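Local coordinates for protein copper-containing nitrite reductase (Hyphomicrobium denitrificans 1NES1, PDB 6TFO) that probably reduces nitrite to nitric oxide at its copper centres, using electrons delivered by a reduced cytochrome c, at residues P156-A161 / D292-V297; M220-D225 / P269-N274; F329-N332 / A337-R340. One frame throughout, in Å; residues are numbered along the deposited sequence.

Contact 1: P156-A161 / D292-V297; sequences PGPIGA and DREFYV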
loop_
_atom_site.group_PDB
_atom_site.type_symbol
_atom_site.label_atom_id
_atom_site.label_comp_id
_atom_site.label_asym_id
_atom_site.label_seq_id
_atom_site.Cartn_x
_atom_site.Cartn_y
_atom_site.Cartn_z
ATOM N N PRO C 156 22.305 48.942 -15.745
ATOM C CA PRO C 156 22.691 50.332 -15.991
ATOM C C PRO C 156 23.037 51.063 -14.685
ATOM O O PRO C 156 22.348 50.842 -13.704
ATOM C CB PRO C 156 21.448 50.994 -16.616
ATOM C CG PRO C 156 20.564 49.849 -17.057
ATOM C CD PRO C 156 20.933 48.663 -16.187
ATOM N N GLY C 157 24.064 51.923 -14.712
ATOM C CA GLY C 157 24.430 52.822 -13.599
ATOM C C GLY C 157 23.450 53.981 -13.433
ATOM O O GLY C 157 22.488 54.094 -14.195
ATOM N N PRO C 158 23.655 54.866 -12.422
ATOM C CA PRO C 158 22.780 56.026 -12.219
ATOM C C PRO C 158 22.579 56.792 -13.532
ATOM O O PRO C 158 23.543 56.960 -14.267
ATOM C CB PRO C 158 23.507 56.874 -11.166
ATOM C CG PRO C 158 24.373 55.878 -10.406
ATOM C CD PRO C 158 24.733 54.796 -11.415
ATOM N N ILE C 159 21.339 57.190 -13.817
ATOM C CA ILE C 159 21.018 58.151 -14.911
ATOM C C ILE C 159 21.656 59.489 -14.532
ATOM O O ILE C 159 21.551 59.866 -13.350
ATOM C CB ILE C 159 19.493 58.300 -15.101
ATOM C CG1 ILE C 159 18.817 56.951 -15.360
ATOM C CG2 ILE C 159 19.180 59.288 -16.222
ATOM C CD1 ILE C 159 17.332 56.987 -15.152
ATOM N N GLY C 160 22.287 60.192 -15.470
ATOM C CA GLY C 160 22.723 61.578 -15.197
ATOM C C GLY C 160 21.553 62.400 -14.665
ATOM O O GLY C 160 20.398 61.969 -14.822
ATOM N N ALA C 161 21.793 63.557 -14.061
ATOM C CA ALA C 161 20.755 64.611 -14.003
ATOM C C ALA C 161 20.396 64.947 -15.458
ATOM O O ALA C 161 21.324 65.047 -16.291
ATOM C CB ALA C 161 21.250 65.813 -13.243
ATOM N N ASP C 292 29.379 53.819 -4.367
ATOM C CA ASP C 292 30.531 53.364 -5.190
ATOM C C ASP C 292 30.091 52.247 -6.145
ATOM O O ASP C 292 30.433 52.340 -7.340
ATOM C CB ASP C 292 31.701 52.948 -4.302
ATOM C CG ASP C 292 32.139 54.098 -3.432
ATOM O OD1 ASP C 292 32.193 55.225 -3.953
ATOM O OD2 ASP C 292 32.389 53.863 -2.247
ATOM N N ARG C 293 29.346 51.244 -5.666
ATOM C CA ARG C 293 29.035 50.052 -6.499
ATOM C C ARG C 293 27.603 49.567 -6.268
ATOM O O ARG C 293 27.147 49.498 -5.091
ATOM C CB ARG C 293 30.045 48.940 -6.237
ATOM C CG ARG C 293 30.146 47.988 -7.414
ATOM C CD ARG C 293 31.097 46.875 -7.079
ATOM N NE ARG C 293 32.449 47.347 -6.871
ATOM C CZ ARG C 293 33.315 47.641 -7.827
ATOM N NH1 ARG C 293 34.534 48.039 -7.506
ATOM N NH2 ARG C 293 32.976 47.543 -9.094
ATOM N N GLU C 294 26.948 49.213 -7.377
ATOM C CA GLU C 294 25.554 48.717 -7.416
ATOM C C GLU C 294 25.483 47.255 -7.880
ATOM O O GLU C 294 26.305 46.837 -8.741
ATOM C CB GLU C 294 24.760 49.596 -8.366
ATOM C CG GLU C 294 24.685 51.038 -7.941
ATOM C CD GLU C 294 23.656 51.801 -8.751
ATOM O OE1 GLU C 294 23.765 51.787 -10.005
ATOM O OE2 GLU C 294 22.722 52.361 -8.128
ATOM N N PHE C 295 24.493 46.524 -7.363
ATOM C CA PHE C 295 24.253 45.091 -7.669
ATOM C C PHE C 295 22.752 44.827 -7.830
ATOM O O PHE C 295 21.922 45.472 -7.141
ATOM C CB PHE C 295 24.825 44.207 -6.567
ATOM C CG PHE C 295 26.325 44.196 -6.488
ATOM C CD1 PHE C 295 27.076 43.690 -7.532
ATOM C CD2 PHE C 295 26.987 44.666 -5.365
ATOM C CE1 PHE C 295 28.464 43.653 -7.458
ATOM C CE2 PHE C 295 28.375 44.626 -5.290
ATOM C CZ PHE C 295 29.108 44.109 -6.333
ATOM N N TYR C 296 22.453 43.856 -8.699
ATOM C CA TYR C 296 21.106 43.370 -9.090
ATOM C C TYR C 296 20.943 41.915 -8.628
ATOM O O TYR C 296 21.634 41.029 -9.160
ATOM C CB TYR C 296 21.003 43.479 -10.606
ATOM C CG TYR C 296 19.680 43.125 -11.224
ATOM C CD1 TYR C 296 18.507 43.055 -10.493
ATOM C CD2 TYR C 296 19.604 42.945 -12.588
ATOM C CE1 TYR C 296 17.298 42.792 -11.111
ATOM C CE2 TYR C 296 18.407 42.693 -13.220
ATOM C CZ TYR C 296 17.248 42.608 -12.482
ATOM O OH TYR C 296 16.079 42.339 -13.137
ATOM N N VAL C 297 20.096 41.682 -7.626
ATOM C CA VAL C 297 19.818 40.328 -7.072
ATOM C C VAL C 297 18.299 40.129 -6.939
ATOM O O VAL C 297 17.614 41.012 -6.383
ATOM C CB VAL C 297 20.553 40.097 -5.742
ATOM C CG1 VAL C 297 20.189 38.746 -5.145
ATOM C CG2 VAL C 297 22.062 40.221 -5.904
#
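Glu294 points its carboxylate at the loop at Gly157 and Pro158 and makes all the contact from the strand side. Its CB is directed toward the loop. CG lies anti to the carbonyl carbon (chi1 -62°), and the chain then runs out extended (chi2 -168°). This carries the carboxylate well clear of the strand. Only the OE1 branch reaches the loop at close range. It sits 3.5 Å from Pro158 CD, so the acid meets the proline ring at the carbon next to the ring nitrogen. Pro158 is set obliquely to the glutamate chain and offers that one corner of its ring. Pro158 CG is further off, at 4.2 Å from Glu294 OE1. The same oxygen lies 3.8 Å from Gly157 CA. Nothing across the two segments is a hydrogen bond; this is light packing, with 81 Å² buried in all.

Arg201 NH1 forms a salt bridge with Glu294 OE1 and a hydrogen bond with Pro156 O, so one guanidinium nitrogen ties the acid to the loop backbone. Pro156 O and Glu294 OE1 are 4.1 Å apart, as expected for two acceptors facing a shared donor. Glu294 OE2 has its own salt bridge, to Arg353 NH1, and two arginines would probably keep the carboxylate ionised and limit its rotation.

Strand 200-203, which carries Arg201, belongs to one sheet, and strands 293-302 and 351-360 to another. The arrangement is an ion-pair seam at the protein surface between two consecutive cupredoxin beta-sandwiches, with the linker loop laid against it.

Contact 2: M220-D225 / P269-N274; sequences MIHSVD and PNHITN. With CU (copper (II) ion), chain J.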
loop_
_atom_site.group_PDB
_atom_site.type_symbol
_atom_site.label_atom_id
_atom_site.label_comp_id
_atom_site.label_asym_id
_atom_site.label_seq_id
_atom_site.Cartn_x
_atom_site.Cartn_y
_atom_site.Cartn_z
ATOM N N MET C 220 4.263 29.331 -25.434
ATOM C CA MET C 220 3.261 30.092 -24.646
ATOM C C MET C 220 3.190 31.549 -25.111
ATOM O O MET C 220 4.210 32.112 -25.556
ATOM C CB MET C 220 3.590 30.055 -23.151
ATOM C CG MET C 220 3.869 28.669 -22.636
ATOM S SD MET C 220 2.581 27.513 -23.093
ATOM C CE MET C 220 3.260 26.039 -22.323
ATOM N N ILE C 221 1.995 32.122 -24.997
ATOM C CA ILE C 221 1.768 33.592 -24.924
ATOM C C ILE C 221 2.605 34.125 -23.746
ATOM O O ILE C 221 2.723 33.429 -22.728
ATOM C CB ILE C 221 0.251 33.884 -24.795
ATOM C CG1 ILE C 221 -0.548 33.424 -26.023
ATOM C CG2 ILE C 221 0.005 35.356 -24.491
ATOM C CD1 ILE C 221 -2.054 33.393 -25.822
ATOM N N HIS C 222 3.232 35.287 -23.894
ATOM C CA HIS C 222 3.912 36.011 -22.784
ATOM C C HIS C 222 3.446 37.469 -22.729
ATOM O O HIS C 222 2.864 37.970 -23.719
ATOM C CB HIS C 222 5.432 35.901 -22.920
ATOM C CG HIS C 222 5.893 34.501 -22.748
ATOM N ND1 HIS C 222 5.879 33.889 -21.530
ATOM C CD2 HIS C 222 6.315 33.585 -23.642
ATOM C CE1 HIS C 222 6.300 32.653 -21.669
ATOM N NE2 HIS C 222 6.585 32.445 -22.959
ATOM N N SER C 223 3.711 38.122 -21.601
ATOM C CA SER C 223 3.219 39.478 -21.282
ATOM C C SER C 223 4.167 40.135 -20.271
ATOM O O SER C 223 5.197 39.524 -19.926
ATOM C CB SER C 223 1.808 39.394 -20.762
ATOM O OG SER C 223 1.775 38.661 -19.543
ATOM N N VAL C 224 3.839 41.347 -19.824
ATOM C CA VAL C 224 4.572 41.992 -18.702
ATOM C C VAL C 224 3.623 42.916 -17.946
ATOM O O VAL C 224 2.839 43.636 -18.586
ATOM C CB VAL C 224 5.829 42.715 -19.193
ATOM C CG1 VAL C 224 5.499 43.802 -20.191
ATOM C CG2 VAL C 224 6.634 43.267 -18.036
ATOM N N ASP C 225 3.672 42.800 -16.621
ATOM C CA ASP C 225 3.068 43.697 -15.611
ATOM C C ASP C 225 4.264 44.339 -14.916
ATOM O O ASP C 225 5.115 43.575 -14.418
ATOM C CB ASP C 225 2.154 42.888 -14.682
ATOM C CG ASP C 225 1.741 43.538 -13.372
ATOM O OD1 ASP C 225 2.068 44.713 -13.184
ATOM O OD2 ASP C 225 1.091 42.841 -12.540
ATOM N N PRO C 269 1.736 32.355 -11.730
ATOM C CA PRO C 269 2.695 31.672 -10.859
ATOM C C PRO C 269 3.678 30.791 -11.651
ATOM O O PRO C 269 4.829 30.729 -11.282
ATOM C CB PRO C 269 1.827 30.792 -9.956
ATOM C CG PRO C 269 0.456 31.446 -9.980
ATOM C CD PRO C 269 0.337 32.110 -11.335
ATOM N N ASN C 270 3.195 30.143 -12.723
ATOM C CA ASN C 270 3.992 29.240 -13.596
ATOM C C ASN C 270 5.028 30.077 -14.348
ATOM O O ASN C 270 6.227 29.742 -14.291
ATOM C CB ASN C 270 3.095 28.446 -14.554
ATOM C CG ASN C 270 3.826 27.387 -15.358
ATOM O OD1 ASN C 270 5.010 27.119 -15.136
ATOM N ND2 ASN C 270 3.116 26.773 -16.294
ATOM N N HIS C 271 4.575 31.128 -15.028
ATOM C CA HIS C 271 5.449 32.076 -15.772
ATOM C C HIS C 271 6.503 32.661 -14.821
ATOM O O HIS C 271 7.661 32.786 -15.225
ATOM C CB HIS C 271 4.588 33.132 -16.465
ATOM C CG HIS C 271 3.822 32.576 -17.611
ATOM N ND1 HIS C 271 4.230 32.750 -18.914
ATOM C CD2 HIS C 271 2.693 31.842 -17.661
ATOM C CE1 HIS C 271 3.384 32.141 -19.721
ATOM N NE2 HIS C 271 2.428 31.591 -18.975
ATOM N N ILE C 272 6.130 32.944 -13.575
ATOM C CA ILE C 272 7.070 33.545 -12.589
ATOM C C ILE C 272 8.102 32.500 -12.152
ATOM O O ILE C 272 9.306 32.784 -12.350
ATOM C CB ILE C 272 6.322 34.223 -11.428
ATOM C CG1 ILE C 272 5.623 35.498 -11.914
ATOM C CG2 ILE C 272 7.262 34.509 -10.261
ATOM C CD1 ILE C 272 4.633 36.062 -10.917
ATOM N N THR C 273 7.691 31.329 -11.641
ATOM C CA THR C 273 8.643 30.267 -11.186
ATOM C C THR C 273 9.651 29.942 -12.296
ATOM O O THR C 273 10.834 29.672 -11.971
ATOM C CB THR C 273 7.950 28.988 -10.682
ATOM O OG1 THR C 273 8.981 28.105 -10.235
ATOM C CG2 THR C 273 7.108 28.284 -11.719
ATOM N N ASN C 274 9.206 29.968 -13.554
ATOM C CA ASN C 274 10.024 29.563 -14.729
ATOM C C ASN C 274 11.091 30.612 -15.027
ATOM O O ASN C 274 12.063 30.248 -15.710
ATOM C CB ASN C 274 9.139 29.269 -15.940
ATOM C CG ASN C 274 8.550 27.871 -15.903
ATOM O OD1 ASN C 274 7.910 27.454 -16.859
ATOM N ND2 ASN C 274 8.735 27.160 -14.808
HETATM CU CU CU J . 5.277 34.434 -19.664
#
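His222 and His271 both hold CG anti to the carbonyl carbon (chi1 -66° and -71°), which brings each ring in beside its backbone N. The rotation of the rings about chi2 then puts both ND1 atoms on one copper ion. The copper is 2.0 Å from His222 ND1 and 2.1 Å from His271 ND1. The two nitrogens are 3.3 Å apart, held there by the shared metal and not by a hydrogen bond. His222 ND1 meets the His271 ring at its edge, in plane. The rings meet obliquely, planes at 75°, with centroids 5.0 Å apart. His271 CE1 also lies 3.3 Å from Ile221 O and 4.0 Å from Met220 CB, so the loop packs beside the ligand ring through a carbonyl and a methionine CB.

Cys263 and Met276 complete the site, and two histidines, a cysteine and a methionine are the classic type 1 copper set. Glu175 OE1 bonds to His222 NE2 and, with the copper at ND1, holds that ring at both nitrogens.

His271 comes from helix 268-274, and His222 from the loop between strands 207-214 and 225-226. Trp189 of strand 184-191 packs against Met220 and the helix. Thr102 of a second subunit also packs on Met220, so the site lies close to a subunit interface.

Contact 3: F329-N332 / A337-R340; sequences FLFN and ALTR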
loop_
_atom_site.group_PDB
_atom_site.type_symbol
_atom_site.label_atom_id
_atom_site.label_comp_id
_atom_site.label_asym_id
_atom_site.label_seq_id
_atom_site.Cartn_x
_atom_site.Cartn_y
_atom_site.Cartn_z
ATOM N N PHE C 329 15.316 27.073 -4.144
ATOM C CA PHE C 329 15.318 28.508 -3.762
ATOM C C PHE C 329 16.578 29.130 -4.371
ATOM O O PHE C 329 17.690 28.692 -3.966
ATOM C CB PHE C 329 15.327 28.641 -2.241
ATOM C CG PHE C 329 13.983 28.481 -1.591
ATOM C CD1 PHE C 329 13.100 29.542 -1.525
ATOM C CD2 PHE C 329 13.593 27.265 -1.063
ATOM C CE1 PHE C 329 11.860 29.394 -0.918
ATOM C CE2 PHE C 329 12.349 27.119 -0.468
ATOM C CZ PHE C 329 11.492 28.186 -0.393
ATOM N N LEU C 330 16.428 30.080 -5.296
ATOM C CA LEU C 330 17.561 30.559 -6.134
ATOM C C LEU C 330 17.719 32.088 -6.122
ATOM O O LEU C 330 16.694 32.825 -6.198
ATOM C CB LEU C 330 17.346 30.067 -7.568
ATOM C CG LEU C 330 17.094 28.569 -7.716
ATOM C CD1 LEU C 330 16.570 28.276 -9.109
ATOM C CD2 LEU C 330 18.349 27.768 -7.404
ATOM N N PHE C 331 18.980 32.535 -6.092
ATOM C CA PHE C 331 19.399 33.903 -6.500
ATOM C C PHE C 331 19.781 33.862 -7.978
ATOM O O PHE C 331 20.633 33.055 -8.333
ATOM C CB PHE C 331 20.585 34.407 -5.674
ATOM C CG PHE C 331 20.297 34.663 -4.216
ATOM C CD1 PHE C 331 19.147 35.330 -3.822
ATOM C CD2 PHE C 331 21.194 34.266 -3.237
ATOM C CE1 PHE C 331 18.890 35.565 -2.481
ATOM C CE2 PHE C 331 20.944 34.517 -1.891
ATOM C CZ PHE C 331 19.788 35.151 -1.517
ATOM N N ASN C 332 19.133 34.693 -8.800
ATOM C CA ASN C 332 19.488 34.935 -10.221
ATOM C C ASN C 332 19.552 33.580 -10.933
ATOM O O ASN C 332 20.537 33.323 -11.661
ATOM C CB ASN C 332 20.793 35.733 -10.356
ATOM C CG ASN C 332 20.720 37.146 -9.806
ATOM O OD1 ASN C 332 19.860 37.472 -8.992
ATOM N ND2 ASN C 332 21.625 38.004 -10.236
ATOM N N ALA C 337 24.693 30.390 -8.899
ATOM C CA ALA C 337 24.555 31.678 -9.619
ATOM C C ALA C 337 25.513 32.723 -9.031
ATOM O O ALA C 337 26.311 33.265 -9.791
ATOM C CB ALA C 337 23.133 32.159 -9.553
ATOM N N LEU C 338 25.447 32.969 -7.720
ATOM C CA LEU C 338 26.160 34.081 -7.042
ATOM C C LEU C 338 27.305 33.540 -6.179
ATOM O O LEU C 338 27.824 34.325 -5.364
ATOM C CB LEU C 338 25.169 34.852 -6.173
ATOM C CG LEU C 338 23.993 35.481 -6.912
ATOM C CD1 LEU C 338 23.361 36.558 -6.055
ATOM C CD2 LEU C 338 24.399 36.035 -8.275
ATOM N N THR C 339 27.677 32.264 -6.353
ATOM C CA THR C 339 28.863 31.657 -5.689
ATOM C C THR C 339 29.904 31.227 -6.735
ATOM O O THR C 339 31.050 31.619 -6.586
ATOM C CB THR C 339 28.472 30.480 -4.791
ATOM O OG1 THR C 339 27.890 29.501 -5.652
ATOM C CG2 THR C 339 27.525 30.872 -3.673
ATOM N N ARG C 340 29.524 30.438 -7.738
ATOM C CA ARG C 340 30.463 29.840 -8.721
ATOM C C ARG C 340 30.439 30.653 -10.021
ATOM O O ARG C 340 31.507 31.113 -10.437
ATOM C CB ARG C 340 30.123 28.368 -8.981
ATOM C CG ARG C 340 30.332 27.413 -7.807
ATOM C CD ARG C 340 30.119 25.929 -8.157
ATOM N NE ARG C 340 29.149 25.674 -9.234
ATOM C CZ ARG C 340 27.922 25.163 -9.110
ATOM N NH1 ARG C 340 27.173 25.025 -10.191
ATOM N NH2 ARG C 340 27.441 24.801 -7.933
#
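Ala337 and Leu338 press the first turn of helix 337-341 against the end of strand 328-331. The tight part is at Leu338. Its CG lies anti to the carbonyl carbon (chi1 -60°), which turns the branch toward Phe331, and chi2 (-162°) then sets CD1 3.5 Å from Phe331 CB. The two side chains cross at about a right angle, and beyond CG the ring of Phe331 turns away from the helix. Beside it, the methyl CB of Ala337 lies 3.5 Å from Asn332 O. The other leucine methyl, Leu338 CD2, rests more loosely, 3.9 Å from Asn332 ND2. The amide has better partners: ND2 bonds to Arg150 O, and OD1 accepts from Met298 N. A glycine in place of Leu338 would probably open a gap beside Phe331 CB and uncover the Asn332 amide.

On the outer side the helix turns to solvent. Arg340 is exposed and reaches Glu140 in a salt bridge.

Strand 328-331 is an edge strand beside strand 293-302, where Phe331 packs on Val297 and Gln299. Leu338 bonds through its backbone to Phe431 of strand 430-434, so the helix meets both sheets of this sandwich.

From the N terminus, the loop 156-161 comes first, in the linker between strands 128-134 and 166-181. Contact 1 joins it to strand 293-302 and so closes a long loop of 130 residues. That loop contains both segments of contact 2, which closes a shorter one within the second cupredoxin domain. Contact 3 follows in series and closes a loop of only four residues. None of the contacts cross. Contacts 1 and 3 touch: Tyr296 O lies 3.2 Å from Asn332 ND2, a probable hydrogen bond between strand 293-302 and the residue that follows strand 328-331. Contact 2 stands apart, its nearest atoms about 7 Å from contact 3 and about 11 Å from contact 1.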